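Local coordinates for tRNA-splicing ligase RtcB (PDB 2EPG), which probably joins RNA ends in a GTP- and manganese-dependent ligation reaction, at residues Asp259-Phe264 with Gln279-Pro284; Thr62-Val67 with Gly95-Pro100. All coordinates share one frame; numbering follows the deposited sequence.

Interaction 1: residues Asp259-Phe264 with Gln279-Pro284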
# COMPACT_ATOMS: atom_id res chain seq x y z
N ASP A 259 10.09 -4.35 17.40
CA ASP A 259 11.47 -4.68 17.74
C ASP A 259 12.40 -3.50 17.51
O ASP A 259 13.25 -3.20 18.34
CB ASP A 259 11.97 -5.85 16.89
CG ASP A 259 11.28 -7.17 17.21
OD1 ASP A 259 11.41 -8.11 16.40
OD2 ASP A 259 10.61 -7.27 18.26
N TYR A 260 12.24 -2.82 16.38
CA TYR A 260 13.12 -1.71 16.06
C TYR A 260 12.78 -0.36 16.66
O TYR A 260 13.68 0.44 16.89
CB TYR A 260 13.30 -1.60 14.54
CG TYR A 260 14.24 -2.67 14.02
CD1 TYR A 260 13.75 -3.89 13.57
CD2 TYR A 260 15.63 -2.49 14.08
CE1 TYR A 260 14.61 -4.92 13.19
CE2 TYR A 260 16.50 -3.51 13.70
CZ TYR A 260 15.99 -4.72 13.26
OH TYR A 260 16.85 -5.72 12.91
N VAL A 261 11.51 -0.09 16.92
CA VAL A 261 11.17 1.17 17.55
C VAL A 261 11.90 1.20 18.89
O VAL A 261 12.62 2.16 19.19
CB VAL A 261 9.65 1.31 17.84
CG1 VAL A 261 9.41 2.48 18.79
CG2 VAL A 261 8.88 1.54 16.54
N GLU A 262 11.73 0.15 19.69
CA GLU A 262 12.38 0.10 20.99
C GLU A 262 13.89 0.04 20.88
O GLU A 262 14.59 0.62 21.70
CB GLU A 262 11.84 -1.06 21.85
CG GLU A 262 11.57 -2.36 21.13
CD GLU A 262 10.84 -3.37 22.03
OE1 GLU A 262 9.67 -3.11 22.40
OE2 GLU A 262 11.44 -4.42 22.36
N ARG A 263 14.41 -0.64 19.86
CA ARG A 263 15.84 -0.69 19.69
C ARG A 263 16.34 0.71 19.32
O ARG A 263 17.40 1.14 19.78
CB ARG A 263 16.23 -1.70 18.61
CG ARG A 263 17.74 -1.81 18.40
CD ARG A 263 18.16 -2.90 17.43
NE ARG A 263 19.61 -2.85 17.24
CZ ARG A 263 20.27 -3.46 16.26
NH1 ARG A 263 21.59 -3.33 16.19
NH2 ARG A 263 19.63 -4.18 15.35
N PHE A 264 15.56 1.44 18.52
CA PHE A 264 15.91 2.81 18.10
C PHE A 264 15.80 3.81 19.24
O PHE A 264 16.49 4.84 19.25
CB PHE A 264 15.00 3.29 16.96
CG PHE A 264 15.41 2.82 15.59
CD1 PHE A 264 16.22 1.70 15.43
CD2 PHE A 264 14.92 3.46 14.45
CE1 PHE A 264 16.55 1.22 14.16
CE2 PHE A 264 15.24 2.99 13.17
CZ PHE A 264 16.05 1.87 13.02
N GLN A 279 7.38 9.06 19.46
CA GLN A 279 6.86 8.13 18.47
C GLN A 279 7.52 8.33 17.11
O GLN A 279 7.31 7.56 16.17
CB GLN A 279 5.34 8.28 18.35
CG GLN A 279 4.62 8.27 19.70
CD GLN A 279 3.16 7.85 19.61
OE1 GLN A 279 2.39 8.39 18.81
NE2 GLN A 279 2.78 6.87 20.42
N LEU A 280 8.34 9.38 17.02
CA LEU A 280 9.07 9.71 15.80
C LEU A 280 10.43 9.00 15.82
O LEU A 280 11.30 9.28 14.98
CB LEU A 280 9.28 11.22 15.75
CG LEU A 280 8.91 12.00 14.49
CD1 LEU A 280 7.49 11.67 14.05
CD2 LEU A 280 9.06 13.48 14.80
N ALA A 281 10.60 8.09 16.78
CA ALA A 281 11.83 7.33 16.95
C ALA A 281 12.49 6.97 15.62
O ALA A 281 11.90 6.25 14.82
CB ALA A 281 11.54 6.08 17.75
N ALA A 282 13.71 7.46 15.40
CA ALA A 282 14.43 7.21 14.15
C ALA A 282 15.93 6.99 14.38
O ALA A 282 16.44 7.30 15.45
CB ALA A 282 14.24 8.39 13.20
N ALA A 283 16.62 6.47 13.37
CA ALA A 283 18.04 6.23 13.45
C ALA A 283 18.65 6.58 12.10
O ALA A 283 17.97 6.55 11.07
CB ALA A 283 18.32 4.74 13.77
N PRO A 284 19.94 6.94 12.09
CA PRO A 284 20.57 7.29 10.82
C PRO A 284 20.47 6.11 9.87
O PRO A 284 20.70 4.96 10.26
CB PRO A 284 22.02 7.58 11.21
CG PRO A 284 21.89 8.10 12.61
CD PRO A 284 20.87 7.17 13.21

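Interaction 2: residues Thr62-Val67 with Gly95-Pro100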
# COMPACT_ATOMS: atom_id res chain seq x y z
N THR A 62 10.99 18.10 11.21
CA THR A 62 12.09 18.44 12.12
C THR A 62 13.22 17.39 12.06
O THR A 62 14.30 17.61 12.58
CB THR A 62 11.65 18.50 13.60
OG1 THR A 62 11.25 17.18 14.02
CG2 THR A 62 10.47 19.46 13.79
N LEU A 63 12.96 16.26 11.41
CA LEU A 63 13.95 15.17 11.32
C LEU A 63 15.15 15.44 10.40
O LEU A 63 15.00 16.05 9.34
CB LEU A 63 13.25 13.87 10.94
CG LEU A 63 12.25 13.46 12.03
CD1 LEU A 63 11.44 12.24 11.61
CD2 LEU A 63 13.02 13.15 13.31
N PRO A 64 16.35 14.99 10.80
CA PRO A 64 17.61 15.17 10.06
C PRO A 64 17.62 14.61 8.65
O PRO A 64 17.14 13.50 8.40
CB PRO A 64 18.64 14.46 10.95
CG PRO A 64 18.00 14.42 12.30
CD PRO A 64 16.57 14.13 11.98
N GLY A 65 18.20 15.37 7.72
CA GLY A 65 18.29 14.93 6.34
C GLY A 65 16.97 14.84 5.59
O GLY A 65 16.90 14.22 4.52
N ILE A 66 15.90 15.42 6.12
CA ILE A 66 14.65 15.35 5.40
C ILE A 66 14.77 16.19 4.13
O ILE A 66 15.43 17.22 4.14
CB ILE A 66 13.46 15.85 6.23
CG1 ILE A 66 12.18 15.71 5.40
CG2 ILE A 66 13.68 17.30 6.68
CD1 ILE A 66 10.96 15.55 6.23
N VAL A 67 14.15 15.72 3.05
CA VAL A 67 14.18 16.43 1.78
C VAL A 67 12.88 17.23 1.66
O VAL A 67 11.79 16.70 1.92
CB VAL A 67 14.30 15.42 0.59
CG1 VAL A 67 14.31 16.16 -0.76
CG2 VAL A 67 15.59 14.59 0.76
N GLY A 95 22.89 12.83 6.01
CA GLY A 95 22.66 12.38 7.37
C GLY A 95 21.21 12.03 7.65
O GLY A 95 20.73 12.14 8.78
N GLY A 96 20.51 11.60 6.60
CA GLY A 96 19.11 11.25 6.74
C GLY A 96 18.84 10.08 7.67
O GLY A 96 19.70 9.24 7.92
N VAL A 97 17.62 10.02 8.19
CA VAL A 97 17.24 8.96 9.11
C VAL A 97 16.14 8.07 8.55
O VAL A 97 15.51 8.39 7.54
CB VAL A 97 16.74 9.56 10.44
CG1 VAL A 97 17.87 10.26 11.17
CG2 VAL A 97 15.57 10.53 10.19
N VAL A 98 15.92 6.94 9.21
CA VAL A 98 14.85 6.02 8.83
C VAL A 98 14.03 5.82 10.10
O VAL A 98 14.60 5.60 11.18
CB VAL A 98 15.37 4.63 8.32
CG1 VAL A 98 16.32 3.99 9.33
CG2 VAL A 98 14.16 3.69 8.08
N SER A 99 12.71 5.93 9.98
CA SER A 99 11.84 5.78 11.14
C SER A 99 10.73 4.75 10.99
O SER A 99 9.88 4.88 10.12
CB SER A 99 11.21 7.11 11.49
OG SER A 99 10.23 6.91 12.50
N PRO A 100 10.71 3.72 11.86
CA PRO A 100 9.67 2.69 11.78
C PRO A 100 8.28 3.32 11.83
O PRO A 100 7.35 2.83 11.19
CB PRO A 100 9.95 1.83 13.01
CG PRO A 100 11.43 1.96 13.20
CD PRO A 100 11.67 3.43 12.94

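Interaction 1: residues Asp259-Phe264 with Gln279-Pro284
Helix 250-265 packs here, by its last turns, on the two-stranded antiparallel ribbon 97-98/283-284, meeting the segment that leads into strand 283-284. The ring of F264 stands with CG anti to the carbonyl carbon (chi1 -82°), which turns it toward 279-284. A283 sets its methyl squarely over one face in a CH-pi contact, CB being 3.6 Å from the centroid of the F264 ring and only 10° off the ring normal. So small a side chain suits a position where CB lies directly on the ring. CB of Y260 lies more loosely over the rim of the opposite face, and O of Y260 also accepts the backbone hydrogen bond from N of F264. The backbones come nearest, by their CA atoms, at F264 and A282, 6.1 Å apart. Between A281 and A283, both pointing toward the helix, A282 turns away to meet V97. An alanine in place of F264 removes the ring under the A283 methyl and would probably loosen the helix end from the strand. About one turn earlier in the helix, V261 adds a looser touch, its CG1 lying 4.3 Å from CB of A281.

Interaction 2: residues Thr62-Val67 with Gly95-Pro100
The planar peptide that follows P64 turns its carbonyl edge to the segment 95-100, where O of P64 receives a CA-H...O contact from G96 (CA to O 3.4 Å, with 163° at the hydrogen). Through it the loop between helix 52-60 and strand 70-73 packs on the start of strand 97-98. V97 crosses the puckered ring of P64 obliquely: its CG2 is 4.1 Å from CD of P64, and CG1 adds a second approach to that same carbon. At another corner of the ring, CB of P64 lies 3.8 Å from O of G95. V97 has CG1 anti to its carbonyl carbon (chi1 -66°), which puts CG2 in the crowded position between backbone N and carbonyl carbon; this methyl sits between P64 and CB of L63, 4.1 Å from the latter. Glycine is all but demanded at 65: positive phi favours it, and a CB there would clash with CA of G96. With no side chain on either residue, CA of G65 and CA of G96 are 3.8 Å apart. Proline second and glycine third, in a turn from L63 to I66 closed by a weak hydrogen bond, are the classic occupants of a type II beta turn.

Overall arrangement
Interaction 1 is buried throughout, whereas interaction 2 is only partly so and reaches the surface at its glycine end, with G95 exposed. They meet in one small antiparallel ribbon, since strand 97-98 of interaction 2 pairs with strand 283-284 of interaction 1 and O of A283 lies 2.8 Å from N of V98, a probable hydrogen bond. S99 ties the segments again through its OG to O of A281. The ribbon thus has helix 250-265 packed on it in interaction 1 and the 62-67 turn in interaction 2. Chemistry follows place: an aromatic face against one alanine methyl in interaction 1; in interaction 2 a buried valine against leucine and proline, with glycine backbone contact toward the surface. Both lie away from the predicted GMP and manganese sites.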